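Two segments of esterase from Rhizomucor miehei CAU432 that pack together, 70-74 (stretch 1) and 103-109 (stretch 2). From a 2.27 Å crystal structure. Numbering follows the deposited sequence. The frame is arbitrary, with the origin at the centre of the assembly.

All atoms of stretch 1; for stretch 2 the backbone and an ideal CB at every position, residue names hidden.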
# COMPACT_ATOMS: atom_id res chain seq x y z
N ILE A 70 -14.12 -23.07 -5.43
CA ILE A 70 -13.85 -22.65 -4.07
C ILE A 70 -12.55 -23.22 -3.55
O ILE A 70 -12.39 -24.45 -3.46
CB ILE A 70 -14.98 -23.07 -3.13
CG1 ILE A 70 -16.32 -22.65 -3.72
CG2 ILE A 70 -14.75 -22.49 -1.73
CD1 ILE A 70 -17.51 -23.19 -2.97
N THR A 71 -11.61 -22.35 -3.18
CA THR A 71 -10.34 -22.85 -2.64
C THR A 71 -10.20 -22.46 -1.16
O THR A 71 -10.63 -21.38 -0.77
CB THR A 71 -9.13 -22.30 -3.46
OG1 THR A 71 -9.27 -20.89 -3.63
CG2 THR A 71 -9.07 -22.94 -4.86
N ARG A 72 -9.65 -23.35 -0.34
CA ARG A 72 -9.36 -22.99 1.06
C ARG A 72 -8.05 -23.60 1.53
O ARG A 72 -7.57 -24.54 0.91
CB ARG A 72 -10.54 -23.38 1.98
CG ARG A 72 -11.34 -24.56 1.58
CD ARG A 72 -12.73 -24.60 2.26
NE ARG A 72 -12.65 -24.73 3.71
CZ ARG A 72 -13.48 -24.14 4.56
NH1 ARG A 72 -13.33 -24.33 5.87
NH2 ARG A 72 -14.47 -23.36 4.12
N PRO A 73 -7.46 -23.07 2.62
CA PRO A 73 -6.21 -23.68 3.08
C PRO A 73 -6.47 -25.12 3.52
O PRO A 73 -7.62 -25.44 3.88
CB PRO A 73 -5.79 -22.81 4.28
CG PRO A 73 -6.62 -21.56 4.20
CD PRO A 73 -7.89 -21.97 3.50
N LEU A 74 -5.46 -25.98 3.43
CA LEU A 74 -5.54 -27.34 3.96
C LEU A 74 -5.71 -27.27 5.47
O LEU A 74 -5.33 -26.27 6.10
CB LEU A 74 -4.29 -28.14 3.60
CG LEU A 74 -4.05 -28.40 2.11
CD1 LEU A 74 -2.75 -29.15 1.93
CD2 LEU A 74 -5.19 -29.22 1.55
N UNK A 103 -2.50 -16.29 -8.30
CA UNK A 103 -3.05 -15.23 -7.47
C UNK A 103 -4.04 -15.77 -6.42
O UNK A 103 -3.96 -15.43 -5.23
CB UNK A 103 -3.74 -14.19 -8.35
N UNK A 104 -4.95 -16.62 -6.88
CA UNK A 104 -6.01 -17.17 -6.04
C UNK A 104 -5.47 -18.12 -4.96
O UNK A 104 -5.84 -18.02 -3.79
CB UNK A 104 -7.03 -17.91 -6.91
N UNK A 105 -4.55 -19.01 -5.33
CA UNK A 105 -3.98 -19.92 -4.33
C UNK A 105 -3.22 -19.14 -3.27
O UNK A 105 -3.38 -19.41 -2.05
CB UNK A 105 -3.06 -20.94 -4.99
N UNK A 106 -2.42 -18.15 -3.72
CA UNK A 106 -1.67 -17.32 -2.75
C UNK A 106 -2.59 -16.53 -1.81
O UNK A 106 -2.36 -16.46 -0.61
CB UNK A 106 -0.76 -16.35 -3.50
N UNK A 107 -3.62 -15.91 -2.37
CA UNK A 107 -4.58 -15.16 -1.57
C UNK A 107 -5.26 -16.09 -0.55
O UNK A 107 -5.43 -15.77 0.62
CB UNK A 107 -5.62 -14.49 -2.47
N UNK A 108 -5.65 -17.26 -1.03
CA UNK A 108 -6.26 -18.28 -0.19
C UNK A 108 -5.41 -18.59 1.02
O UNK A 108 -5.91 -18.52 2.15
CB UNK A 108 -6.50 -19.56 -1.00
N UNK A 109 -4.12 -18.91 0.81
CA UNK A 109 -3.36 -19.32 2.01
C UNK A 109 -2.84 -18.15 2.83
O UNK A 109 -2.65 -18.27 4.05
CB UNK A 109 -2.18 -20.20 1.60

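Stretch 2 is helical throughout, with phi/psi near -60/-45 at most positions, and its axis comes within 7.4 Å of the strand axis of stretch 1 at an angle of 43° between their N-to-C directions. Successive CB atoms therefore sweep round the helix, and only some of them can meet stretch 1.

Position 103 has nothing of stretch 1 within 5.5 Å of its ideal CB, so the strand sets no requirement beyond helical compatibility. The deposited residue is T103, in the m rotamer, whose OG1 is hydrogen-bonded elsewhere in the structure.

At position 104, CA-to-CB points toward the strand, and the ideal CB lies 5.0 Å from T71 OG1. That gap leaves room for one further atom in that direction: a small or medium aliphatic side chain would suit, and a polar one reaching the hydroxyl is conceivable. The residue is V104. With chi1 at 164° (t), its CG1 comes 3.5 Å from T71 OG1, a van der Waals contact with the hydroxyl oxygen.

Position 105 points sideways, and its ideal CB finds no strand atom within 5.5 Å. A short side chain would miss stretch 1, whereas a long or aromatic one could swing back to the methyl of T71. Y105 does so: chi1 of -75° (m) carries the ring nearer, until CE1 is 4.0 Å from T71 CG2. The methyl approaches the ring obliquely.

Positions 106 and 107 are both out of reach of the strand, which therefore does not discriminate among side chains there. They hold E106 and L107; L107 CB, the nearest side-chain atom of that residue, is 7.4 Å from T71 OG1.

Position 108 is the most constrained. Its CA-to-CB bond points toward stretch 1, its CA is 5.8 Å from the CA of R72, and its ideal CB is 4.0 Å from T71 OG1, 4.9 Å from R72 CA and 5.1 Å from P73 N. The surroundings offer a hydroxyl on one hand and the backbone of stretch 1 on the other, so a compact side chain is favoured; alanine, serine or threonine could all be considered, with a hydroxyl able to exploit T71. The residue is T108, chi1 -62° (m). Its OG1 lies 2.9 Å from T71 OG1, a hydrogen bond whose proton placement is not settled, and donates to V104 O at 2.7 Å, one turn back. V104 O also accepts the backbone bond from T108 N, at 2.9 Å. T108 CG2 packs 3.5 Å from R72 CA and 3.6 Å from P73 N, and 3.9 Å from P73 CD.

Position 109 points sideways, its ideal CB 5.2 Å from P73 CB and its CA 5.3 Å from that of P73. Loose apolar packing is all that stretch 1 asks, and many side chains would serve. The residue is V109, chi1 -57° (m); V109 CG1 comes no closer than 4.7 Å to P73 CA, covering some surface without close contact.

Stretch 2, residues 103-109: TVYELTV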
# COMPACT_ATOMS: atom_id res chain seq x y z
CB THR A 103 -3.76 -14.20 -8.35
OG1 THR A 103 -2.80 -13.63 -9.27
CG2 THR A 103 -4.39 -13.11 -7.49
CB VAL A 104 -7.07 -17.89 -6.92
CG1 VAL A 104 -7.94 -18.80 -6.07
CG2 VAL A 104 -7.93 -16.85 -7.68
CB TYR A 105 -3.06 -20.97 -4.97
CG TYR A 105 -3.76 -22.09 -5.72
CD1 TYR A 105 -5.05 -21.94 -6.22
CD2 TYR A 105 -3.11 -23.32 -5.94
CE1 TYR A 105 -5.68 -22.98 -6.92
CE2 TYR A 105 -3.73 -24.36 -6.64
CZ TYR A 105 -5.02 -24.18 -7.13
OH TYR A 105 -5.65 -25.20 -7.82
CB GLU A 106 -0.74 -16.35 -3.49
CG GLU A 106 0.53 -16.99 -4.07
CD GLU A 106 1.53 -17.50 -3.02
OE1 GLU A 106 1.47 -17.08 -1.84
OE2 GLU A 106 2.40 -18.31 -3.40
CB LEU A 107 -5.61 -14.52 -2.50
CG LEU A 107 -6.68 -13.63 -1.85
CD1 LEU A 107 -6.08 -12.42 -1.07
CD2 LEU A 107 -7.69 -13.18 -2.91
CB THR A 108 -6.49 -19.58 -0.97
OG1 THR A 108 -7.41 -19.35 -2.06
CG2 THR A 108 -7.02 -20.67 -0.03
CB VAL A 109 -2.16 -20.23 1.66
CG1 VAL A 109 -2.65 -21.47 0.89
CG2 VAL A 109 -1.15 -19.47 0.81
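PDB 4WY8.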